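Local coordinates for NikO protein (Streptomyces tendae, PDB 4FQD), which is an enolpyruvyl transferase of the MurA subfamily, essential in nikkomycin biosynthesis, and probably transfers the enolpyruvyl group of phosphoenolpyruvate to a uridine nucleotide acceptor, at residues G66-A71 and A99-R104; A72-H77 and S90-A95; D342-L347 and E366-F371; P357-E362 and V388-G393. The protein carries 4 engineered substitutions. One frame throughout, in Å; residues are numbered along the deposited sequence.

Contact 1. Residues G66-A71 and A99-R104; sequences GEIFRA and ADLVGR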
# COMPACT_ATOMS: atom_id res chain seq x y z
N GLY A 66 -26.40 -28.29 -1.73
CA GLY A 66 -26.95 -29.59 -2.06
C GLY A 66 -28.41 -29.69 -1.67
O GLY A 66 -29.23 -30.26 -2.39
N GLU A 67 -28.75 -29.13 -0.51
CA GLU A 67 -30.12 -29.14 -0.02
C GLU A 67 -31.00 -28.21 -0.86
O GLU A 67 -32.16 -28.53 -1.13
CB GLU A 67 -30.18 -28.74 1.45
CG GLU A 67 -29.55 -29.76 2.39
CD GLU A 67 -29.49 -29.27 3.83
OE1 GLU A 67 -30.00 -28.16 4.10
OE2 GLU A 67 -28.95 -30.00 4.69
N ILE A 68 -30.44 -27.07 -1.26
CA ILE A 68 -31.17 -26.11 -2.09
C ILE A 68 -31.57 -26.73 -3.42
O ILE A 68 -32.70 -26.56 -3.89
CB ILE A 68 -30.33 -24.83 -2.33
CG1 ILE A 68 -30.20 -24.03 -1.04
CG2 ILE A 68 -30.96 -23.98 -3.42
CD1 ILE A 68 -29.36 -22.78 -1.18
N PHE A 69 -30.64 -27.47 -4.03
CA PHE A 69 -30.90 -28.15 -5.29
C PHE A 69 -32.05 -29.15 -5.18
O PHE A 69 -32.99 -29.12 -5.97
CB PHE A 69 -29.64 -28.86 -5.79
CG PHE A 69 -28.82 -28.05 -6.75
CD1 PHE A 69 -28.28 -26.83 -6.37
CD2 PHE A 69 -28.59 -28.51 -8.04
CE1 PHE A 69 -27.53 -26.09 -7.26
CE2 PHE A 69 -27.84 -27.77 -8.93
CZ PHE A 69 -27.31 -26.55 -8.54
N ARG A 70 -31.97 -30.03 -4.19
CA ARG A 70 -33.00 -31.05 -3.99
C ARG A 70 -34.35 -30.45 -3.60
O ARG A 70 -35.40 -30.99 -3.94
CB ARG A 70 -32.55 -32.07 -2.94
CG ARG A 70 -31.36 -32.91 -3.35
CD ARG A 70 -31.04 -33.97 -2.31
NE ARG A 70 -30.70 -33.39 -1.02
CZ ARG A 70 -29.46 -33.11 -0.63
NH1 ARG A 70 -28.44 -33.38 -1.44
NH2 ARG A 70 -29.24 -32.58 0.56
N ALA A 71 -34.31 -29.33 -2.89
CA ALA A 71 -35.53 -28.65 -2.46
C ALA A 71 -36.26 -28.03 -3.65
O ALA A 71 -37.47 -27.80 -3.59
CB ALA A 71 -35.22 -27.59 -1.41
N ALA A 99 -36.64 -19.74 2.68
CA ALA A 99 -35.85 -18.56 3.01
C ALA A 99 -34.72 -18.82 4.00
O ALA A 99 -33.58 -18.41 3.78
CB ALA A 99 -36.76 -17.45 3.53
N ASP A 100 -35.05 -19.51 5.09
CA ASP A 100 -34.07 -19.79 6.13
C ASP A 100 -32.94 -20.65 5.58
O ASP A 100 -31.78 -20.47 5.95
CB ASP A 100 -34.73 -20.50 7.32
CG ASP A 100 -33.79 -20.65 8.50
OD1 ASP A 100 -32.83 -19.85 8.60
OD2 ASP A 100 -34.01 -21.55 9.33
N LEU A 101 -33.29 -21.57 4.68
CA LEU A 101 -32.31 -22.44 4.05
C LEU A 101 -31.36 -21.65 3.15
O LEU A 101 -30.15 -21.82 3.21
CB LEU A 101 -33.03 -23.52 3.24
CG LEU A 101 -32.14 -24.40 2.35
CD1 LEU A 101 -31.21 -25.26 3.20
CD2 LEU A 101 -33.00 -25.26 1.44
N VAL A 102 -31.93 -20.79 2.31
CA VAL A 102 -31.15 -19.96 1.40
C VAL A 102 -30.22 -18.99 2.14
O VAL A 102 -29.07 -18.81 1.75
CB VAL A 102 -32.07 -19.18 0.43
CG1 VAL A 102 -31.31 -18.04 -0.25
CG2 VAL A 102 -32.68 -20.12 -0.60
N GLY A 103 -30.73 -18.40 3.21
CA GLY A 103 -29.98 -17.42 3.97
C GLY A 103 -28.86 -18.00 4.81
O GLY A 103 -28.11 -17.26 5.46
N ARG A 104 -28.75 -19.33 4.82
CA ARG A 104 -27.71 -20.00 5.58
C ARG A 104 -26.32 -19.73 5.02
O ARG A 104 -25.33 -19.71 5.75
CB ARG A 104 -27.96 -21.51 5.63
CG ARG A 104 -29.13 -21.92 6.51
CD ARG A 104 -29.44 -23.40 6.38
NE ARG A 104 -28.39 -24.24 6.95
CZ ARG A 104 -28.40 -24.72 8.19
NH1 ARG A 104 -29.42 -24.44 8.99
NH2 ARG A 104 -27.41 -25.47 8.63
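L101 reaches from the short helix 99-102 onto one side of helix 60-71, and its two methyl branches share out the partners there. CG of L101 lies 3.9 Å from I68 CG1, and its CD2 branch meets the same I68 carbon before extending to A71, where L101 CD2 and A71 CB are 4.3 Å apart. CG of L101 is anti to its backbone N (chi1 172°), which puts CG against I68 CG1. I68 in turn sends its CD1 past L101 to V102, 4.2 Å from V102 CA. With V64, one turn earlier in helix 60-71, also touching L101, the leucine occupies a site lined by V64, E67, I68 and A71, the i, i+3, i+4, i+7 spacing of a knobs-into-holes site.

The mixed part involves E67. Its chain is extended beyond CG, and it brings OE1 to 3.3 Å from L101 CD1, while E67 CB packs on that same methyl at 4.0 Å. Across the contact the opposite charge of R104 stays apart, E67 OE1 and R104 NE being 5.1 Å from each other.

L111 also packs on I68, which is buried, whereas E67 stays partly exposed. The two helices are therefore held together by van der Waals contact between aliphatic groups, with a carboxylate at the more open border, where the charge of R104 could offer at most a weak, longer-range attraction.

Contact 2. Residues A72-H77 and S90-A95; sequences AGAHAH and SAWDRA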
# COMPACT_ATOMS: atom_id res chain seq x y z
N ALA A 72 -35.52 -27.76 -4.72
CA ALA A 72 -36.10 -27.16 -5.92
C ALA A 72 -36.44 -28.22 -6.96
O ALA A 72 -36.74 -27.91 -8.11
CB ALA A 72 -35.16 -26.12 -6.50
N GLY A 73 -36.37 -29.49 -6.55
CA GLY A 73 -36.69 -30.59 -7.44
C GLY A 73 -35.51 -31.05 -8.28
O GLY A 73 -35.63 -31.98 -9.07
N ALA A 74 -34.37 -30.38 -8.11
CA ALA A 74 -33.17 -30.72 -8.87
C ALA A 74 -32.39 -31.85 -8.19
O ALA A 74 -32.85 -32.42 -7.20
CB ALA A 74 -32.29 -29.50 -9.06
N HIS A 75 -31.21 -32.15 -8.72
CA HIS A 75 -30.39 -33.24 -8.21
C HIS A 75 -29.10 -32.73 -7.57
O HIS A 75 -28.47 -31.80 -8.07
CB HIS A 75 -30.07 -34.23 -9.33
CG HIS A 75 -29.10 -35.30 -8.93
ND1 HIS A 75 -27.74 -35.14 -9.00
CD2 HIS A 75 -29.31 -36.55 -8.45
CE1 HIS A 75 -27.14 -36.24 -8.58
NE2 HIS A 75 -28.08 -37.12 -8.24
N ALA A 76 -28.72 -33.35 -6.45
CA ALA A 76 -27.47 -33.03 -5.77
C ALA A 76 -27.08 -34.14 -4.81
O ALA A 76 -27.85 -34.53 -3.94
CB ALA A 76 -27.60 -31.71 -5.01
N HIS A 77 -25.86 -34.66 -4.97
CA HIS A 77 -25.36 -35.71 -4.10
C HIS A 77 -23.86 -35.56 -3.84
O HIS A 77 -23.06 -35.54 -4.77
CB HIS A 77 -25.64 -37.09 -4.70
CG HIS A 77 -25.03 -38.22 -3.93
ND1 HIS A 77 -23.91 -38.89 -4.36
CD2 HIS A 77 -25.38 -38.78 -2.75
CE1 HIS A 77 -23.60 -39.83 -3.48
NE2 HIS A 77 -24.47 -39.78 -2.50
N SER A 90 -31.45 -29.95 -14.27
CA SER A 90 -32.36 -30.26 -15.37
C SER A 90 -33.82 -30.19 -14.95
O SER A 90 -34.64 -29.56 -15.62
CB SER A 90 -32.06 -31.65 -15.94
OG SER A 90 -30.71 -31.74 -16.38
N ALA A 91 -34.15 -30.83 -13.83
CA ALA A 91 -35.53 -30.90 -13.36
C ALA A 91 -35.87 -29.79 -12.37
O ALA A 91 -36.81 -29.92 -11.58
CB ALA A 91 -35.81 -32.27 -12.75
N TRP A 92 -35.10 -28.71 -12.41
CA TRP A 92 -35.34 -27.56 -11.55
C TRP A 92 -36.67 -26.92 -11.90
O TRP A 92 -36.83 -26.35 -12.99
CB TRP A 92 -34.21 -26.54 -11.71
CG TRP A 92 -34.10 -25.55 -10.59
CD1 TRP A 92 -35.06 -24.68 -10.17
CD2 TRP A 92 -32.96 -25.33 -9.75
NE1 TRP A 92 -34.59 -23.93 -9.12
CE2 TRP A 92 -33.30 -24.31 -8.84
CE3 TRP A 92 -31.68 -25.90 -9.67
CZ2 TRP A 92 -32.42 -23.84 -7.87
CZ3 TRP A 92 -30.80 -25.43 -8.71
CH2 TRP A 92 -31.18 -24.41 -7.82
N ASP A 93 -37.64 -27.00 -10.99
CA ASP A 93 -38.96 -26.44 -11.25
C ASP A 93 -39.11 -25.04 -10.66
O ASP A 93 -38.12 -24.38 -10.33
CB ASP A 93 -40.07 -27.37 -10.73
CG ASP A 93 -39.97 -27.63 -9.24
OD1 ASP A 93 -39.83 -26.67 -8.45
OD2 ASP A 93 -40.05 -28.81 -8.84
N ARG A 94 -40.35 -24.58 -10.53
CA ARG A 94 -40.61 -23.24 -10.02
C ARG A 94 -41.53 -23.23 -8.80
O ARG A 94 -42.69 -23.65 -8.88
CB ARG A 94 -41.17 -22.34 -11.13
CG ARG A 94 -42.34 -22.94 -11.90
CD ARG A 94 -42.56 -22.21 -13.21
NE ARG A 94 -41.44 -22.40 -14.13
CZ ARG A 94 -41.29 -21.74 -15.27
NH1 ARG A 94 -42.18 -20.83 -15.63
NH2 ARG A 94 -40.24 -21.99 -16.04
N ALA A 95 -41.00 -22.75 -7.68
CA ALA A 95 -41.75 -22.65 -6.44
C ALA A 95 -41.01 -21.74 -5.47
O ALA A 95 -40.02 -21.10 -5.83
CB ALA A 95 -41.96 -24.02 -5.82
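A72 lays its methyl over one face of the W92 indole, with CB 3.7 Å from the centroid of the five-membered ring and 22° off the ring normal, a CH-pi contact. The methyl is offset from the centre, its nearest ring atoms being NE1 and CE2 of W92, each 3.5 Å from A72 CB. The methyl of A74 approaches obliquely at the six-membered ring, 3.7 Å from W92 CE3. W92 also meets the ring of F69 edge-to-face, and L115 and R118 of helix 112-118 touch it. An alanine in place of W92 would probably open a gap beside the methyls of A72 and A74 and leave the F69 ring without its aromatic partner.

A72 and G73 belong to a helix ending. A Schellman motif closes helix 60-71, with G73 as its C-prime residue at positive phi, and the chain then leaves for strand 75-79. A side chain at G73 would press on the carbonyl O of A72 and run into D93 OD2.

The A72 carbonyl is used by the returning segment: D93 N donates to A72 O at 3.2 Å, almost straight on. D93 has CG between its backbone N and carbonyl carbon (chi1 60°), which brings CG close to the same carbonyl, 3.4 Å from A72 O. D93 OD1 is 3.3 Å from A72 O, two acceptors that are likely to repel each other, and D93 OD2 comes 4.1 Å from G73 CA.

Contact 3. Residues D342-L347 and E366-F371; sequences DSQPFL and EHRFGF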
# COMPACT_ATOMS: atom_id res chain seq x y z
N ASP A 342 -8.57 -12.14 2.70
CA ASP A 342 -8.56 -13.24 3.66
C ASP A 342 -7.15 -13.69 4.01
O ASP A 342 -6.93 -14.36 5.02
CB ASP A 342 -9.36 -14.43 3.12
CG ASP A 342 -10.85 -14.15 3.06
OD1 ASP A 342 -11.36 -13.45 3.96
OD2 ASP A 342 -11.51 -14.64 2.12
N SER A 343 -6.19 -13.32 3.17
CA SER A 343 -4.80 -13.71 3.38
C SER A 343 -4.10 -12.78 4.37
O SER A 343 -3.16 -13.17 5.06
CB SER A 343 -4.04 -13.71 2.05
OG SER A 343 -4.63 -14.62 1.13
N GLN A 344 -4.59 -11.55 4.45
CA GLN A 344 -4.00 -10.51 5.30
C GLN A 344 -3.84 -10.85 6.80
O GLN A 344 -2.80 -10.53 7.38
CB GLN A 344 -4.73 -9.18 5.08
CG GLN A 344 -5.10 -8.44 6.35
CD GLN A 344 -6.57 -8.06 6.37
OE1 GLN A 344 -7.25 -8.24 7.38
NE2 GLN A 344 -7.05 -7.51 5.26
N PRO A 345 -4.85 -11.48 7.43
CA PRO A 345 -4.66 -11.79 8.85
C PRO A 345 -3.49 -12.73 9.13
O PRO A 345 -2.81 -12.59 10.15
CB PRO A 345 -5.98 -12.47 9.24
CG PRO A 345 -6.97 -11.95 8.27
CD PRO A 345 -6.22 -11.81 6.98
N PHE A 346 -3.25 -13.68 8.23
CA PHE A 346 -2.16 -14.63 8.40
C PHE A 346 -0.81 -13.98 8.14
O PHE A 346 0.20 -14.36 8.72
CB PHE A 346 -2.36 -15.84 7.49
CG PHE A 346 -3.69 -16.51 7.67
CD1 PHE A 346 -3.90 -17.39 8.72
CD2 PHE A 346 -4.73 -16.26 6.79
CE1 PHE A 346 -5.12 -18.01 8.89
CE2 PHE A 346 -5.96 -16.88 6.95
CZ PHE A 346 -6.15 -17.75 8.00
N LEU A 347 -0.80 -12.98 7.26
CA LEU A 347 0.41 -12.22 6.98
C LEU A 347 0.73 -11.29 8.14
O LEU A 347 1.89 -10.95 8.39
CB LEU A 347 0.25 -11.43 5.68
CG LEU A 347 0.00 -12.28 4.44
CD1 LEU A 347 -0.28 -11.41 3.23
CD2 LEU A 347 1.19 -13.19 4.18
N GLU A 366 -13.65 -3.21 4.03
CA GLU A 366 -13.46 -2.27 5.13
C GLU A 366 -13.83 -2.88 6.47
O GLU A 366 -14.78 -3.66 6.56
CB GLU A 366 -14.31 -1.03 4.88
CG GLU A 366 -13.96 0.13 5.77
CD GLU A 366 -12.58 0.70 5.49
OE1 GLU A 366 -12.08 0.57 4.35
OE2 GLU A 366 -12.00 1.27 6.43
N HIS A 367 -13.08 -2.53 7.51
CA HIS A 367 -13.37 -2.97 8.87
C HIS A 367 -13.34 -4.49 9.05
O HIS A 367 -14.34 -5.09 9.43
CB HIS A 367 -14.72 -2.43 9.35
CG HIS A 367 -14.70 -0.98 9.71
ND1 HIS A 367 -15.32 -0.01 8.95
CD2 HIS A 367 -14.12 -0.33 10.75
CE1 HIS A 367 -15.13 1.17 9.52
NE2 HIS A 367 -14.41 1.00 10.61
N ARG A 368 -12.20 -5.11 8.76
CA ARG A 368 -12.02 -6.52 9.09
C ARG A 368 -10.68 -6.77 9.77
O ARG A 368 -10.00 -7.77 9.50
CB ARG A 368 -12.23 -7.43 7.87
CG ARG A 368 -11.22 -7.26 6.75
CD ARG A 368 -11.43 -8.32 5.69
NE ARG A 368 -11.19 -9.67 6.19
CZ ARG A 368 -11.32 -10.78 5.46
NH1 ARG A 368 -11.71 -10.69 4.19
NH2 ARG A 368 -11.08 -11.97 6.00
N PHE A 369 -10.30 -5.86 10.66
CA PHE A 369 -9.14 -6.04 11.51
C PHE A 369 -9.61 -6.38 12.91
O PHE A 369 -8.99 -5.99 13.90
CB PHE A 369 -8.29 -4.76 11.53
CG PHE A 369 -7.63 -4.46 10.22
CD1 PHE A 369 -7.07 -5.47 9.45
CD2 PHE A 369 -7.56 -3.16 9.74
CE1 PHE A 369 -6.46 -5.19 8.25
CE2 PHE A 369 -6.95 -2.87 8.53
CZ PHE A 369 -6.40 -3.89 7.79
N GLY A 370 -10.73 -7.10 12.99
CA GLY A 370 -11.31 -7.47 14.27
C GLY A 370 -10.50 -8.50 15.03
O GLY A 370 -10.76 -8.76 16.21
N PHE A 371 -9.53 -9.10 14.36
CA PHE A 371 -8.65 -10.08 14.99
C PHE A 371 -7.54 -9.38 15.77
O PHE A 371 -6.95 -9.97 16.68
CB PHE A 371 -8.04 -11.01 13.93
CG PHE A 371 -7.25 -10.29 12.87
CD1 PHE A 371 -7.86 -9.85 11.71
CD2 PHE A 371 -5.89 -10.07 13.03
CE1 PHE A 371 -7.14 -9.19 10.74
CE2 PHE A 371 -5.16 -9.41 12.06
CZ PHE A 371 -5.79 -8.97 10.91
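P345 and F371 form the tightly packed part of this contact, together with Q344 and F369. CB of P345 sits over one face of the F371 ring, 3.9 Å from its centroid and 16° off the normal, and P345 CG closes on F371 CE1 at 3.7 Å. Q344 reaches between the two phenylalanines: its OE1 lies 3.3 Å from F369 CE1 and, in the plane of the other ring, 3.5 Å from F371 CE1 at the edge. The other end of the amide is satisfied outside, where Q344 NE2 donates to E362 OE1.

The more open part is polar and only partly buried. Here the R368 guanidinium turns its NH1-NH2 end to D342 and spends both nitrogens on one oxygen. R368 NH2 lies 2.5 Å from D342 OD1 and is met by the anti lone pair of that oxygen, while R368 NH1, 2.8 Å from D342 OD1, comes from above the carboxylate plane. D342 OD1 lies close to the guanidinium plane, yet the two flat groups are turned 68° from each other. An alanine in place of R368 would probably leave D342 OD1 without either of these donors and its carboxylate freer to turn.

R410 packs against both D342 and R368, and a sulfate ion about 4 Å from the D342 side chain, probably from the crystallisation liquor, may mark a pocket. Salt bridge and aromatic-proline cluster together join the segment leading into helix 344-351 to the loop between strand 356-362 and helix 372-378, within the inverse beta/alpha barrel of this family.

Contact 4. Residues P357-E362 and V388-G393; sequences PTYIRE and VLRVDG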
# COMPACT_ATOMS: atom_id res chain seq x y z
N PRO A 357 8.44 -2.83 11.35
CA PRO A 357 7.01 -2.56 11.20
C PRO A 357 6.43 -3.16 9.93
O PRO A 357 6.98 -2.96 8.85
CB PRO A 357 6.94 -1.02 11.11
CG PRO A 357 8.35 -0.53 11.36
CD PRO A 357 9.25 -1.65 11.00
N THR A 358 5.33 -3.90 10.06
CA THR A 358 4.60 -4.39 8.90
C THR A 358 3.33 -3.56 8.71
O THR A 358 2.50 -3.47 9.61
CB THR A 358 4.23 -5.88 9.03
OG1 THR A 358 5.40 -6.68 8.83
CG2 THR A 358 3.18 -6.27 8.00
N TYR A 359 3.19 -2.96 7.53
CA TYR A 359 2.04 -2.11 7.24
C TYR A 359 1.06 -2.82 6.32
O TYR A 359 1.41 -3.21 5.21
CB TYR A 359 2.49 -0.79 6.62
CG TYR A 359 3.48 -0.02 7.47
CD1 TYR A 359 4.85 -0.25 7.35
CD2 TYR A 359 3.05 0.93 8.38
CE1 TYR A 359 5.75 0.45 8.12
CE2 TYR A 359 3.95 1.63 9.16
CZ TYR A 359 5.30 1.39 9.02
OH TYR A 359 6.20 2.09 9.79
N ILE A 360 -0.17 -2.98 6.79
CA ILE A 360 -1.20 -3.67 6.01
C ILE A 360 -2.38 -2.75 5.73
O ILE A 360 -3.02 -2.24 6.65
CB ILE A 360 -1.70 -4.93 6.74
CG1 ILE A 360 -0.54 -5.90 6.99
CG2 ILE A 360 -2.81 -5.60 5.94
CD1 ILE A 360 -0.94 -7.15 7.74
N ARG A 361 -2.67 -2.55 4.45
CA ARG A 361 -3.80 -1.71 4.05
C ARG A 361 -4.90 -2.53 3.40
O ARG A 361 -4.66 -3.31 2.48
CB ARG A 361 -3.34 -0.60 3.10
CG ARG A 361 -4.38 0.48 2.89
CD ARG A 361 -3.89 1.52 1.91
NE ARG A 361 -4.45 2.84 2.19
CZ ARG A 361 -3.82 3.78 2.89
NH1 ARG A 361 -2.61 3.54 3.38
NH2 ARG A 361 -4.40 4.95 3.11
N GLU A 362 -6.13 -2.34 3.88
CA GLU A 362 -7.29 -3.04 3.35
C GLU A 362 -7.99 -2.20 2.30
O GLU A 362 -8.43 -1.09 2.58
CB GLU A 362 -8.26 -3.38 4.48
CG GLU A 362 -9.57 -3.96 4.01
CD GLU A 362 -9.41 -5.33 3.38
OE1 GLU A 362 -8.87 -6.23 4.04
OE2 GLU A 362 -9.83 -5.49 2.21
N VAL A 388 -6.02 0.87 7.72
CA VAL A 388 -4.62 0.50 7.91
C VAL A 388 -4.38 -0.26 9.21
O VAL A 388 -4.84 0.14 10.27
CB VAL A 388 -3.70 1.73 7.85
CG1 VAL A 388 -2.26 1.35 8.17
CG2 VAL A 388 -3.79 2.40 6.49
N LEU A 389 -3.65 -1.37 9.10
CA LEU A 389 -3.20 -2.12 10.26
C LEU A 389 -1.68 -2.19 10.27
O LEU A 389 -1.05 -2.48 9.25
CB LEU A 389 -3.79 -3.54 10.25
CG LEU A 389 -3.12 -4.56 11.17
CD1 LEU A 389 -3.28 -4.17 12.63
CD2 LEU A 389 -3.68 -5.95 10.91
N ARG A 390 -1.08 -1.91 11.43
CA ARG A 390 0.37 -1.97 11.56
C ARG A 390 0.78 -2.95 12.65
O ARG A 390 0.19 -2.97 13.73
CB ARG A 390 0.93 -0.58 11.87
CG ARG A 390 2.45 -0.49 11.80
CD ARG A 390 3.00 0.22 13.02
NE ARG A 390 2.27 1.46 13.30
CZ ARG A 390 2.07 1.94 14.52
NH1 ARG A 390 2.54 1.30 15.58
NH2 ARG A 390 1.40 3.07 14.69
N VAL A 391 1.79 -3.76 12.36
CA VAL A 391 2.32 -4.70 13.34
C VAL A 391 3.76 -4.33 13.69
O VAL A 391 4.62 -4.24 12.81
CB VAL A 391 2.27 -6.15 12.83
CG1 VAL A 391 2.93 -7.09 13.82
CG2 VAL A 391 0.83 -6.57 12.57
N ASP A 392 4.02 -4.11 14.98
CA ASP A 392 5.35 -3.72 15.44
C ASP A 392 6.20 -4.93 15.81
O ASP A 392 6.35 -5.25 16.99
CB ASP A 392 5.24 -2.77 16.63
CG ASP A 392 4.70 -1.41 16.25
OD1 ASP A 392 5.03 -0.94 15.14
OD2 ASP A 392 3.97 -0.81 17.05
N GLY A 393 6.77 -5.58 14.80
CA GLY A 393 7.63 -6.72 15.03
C GLY A 393 9.03 -6.30 15.45
O GLY A 393 9.47 -5.21 15.10
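I360 O accepts the backbone N-H of L389, with L389 N 2.7 Å away and the bond practically straight (179°); V388 adds a CA-H...O contact, its CA 3.4 Å from the same I360 O. The return bond is equally short, I360 N to L389 O at 2.7 Å. Two residues along, T358 and V391 exchange the second such pair: T358 N lies 2.9 Å from V391 O, and V391 N donates back to T358 O. Between these hydrogen-bonded pairs stands the non-hydrogen-bonded pair Y359-R390.

The strands run antiparallel, with 162° between their directions, in a four-stranded mixed sheet of the inverse beta/alpha barrel. Strand 331-334 flanks 356-362, and strand 382-385 flanks 388-393. T358, I360, L389 and V391 share one face, where I360 packs on A348 of helix 344-351.

The opposite face carries Y359, R361, V388 and R390 and meets the second subunit. Y359 and R390 lie side by side and point the same way, with Y359 CE2 3.7 Å from R390 CG. The V388 methyl CG2 covers one face of the R361 guanidinium, 3.5 Å from R361 NH1. R390 is bent at chi2 and chi3; its NH1 forms a salt bridge to D392 OD2 through a weak hydrogen bond of 2.9 Å, and its NE donates to A185 O of the second subunit.

In the fold
The four contacts form two pairs on opposite sides of the chain's centre. Contacts 1 and 2 have centres 11 Å apart and share the end of helix 60-71: R70 NH1 reaches A76 O at 2.8 Å, probably a hydrogen bond. Contacts 3 and 4, also 11 Å apart between centres, interlock along the chain, their segments alternating. Q344 and E362 link helix to strand; F369 CZ packs 3.6 Å from L389 CB and F371 CZ 3.7 Å from L389 CD2, so the loop with R368 lies against strand 388-393. A sulfate ion lies about 4 Å from the D342 side chain in contact 3. Contact 1 comes within about 15 Å of contact 3, nearest atoms.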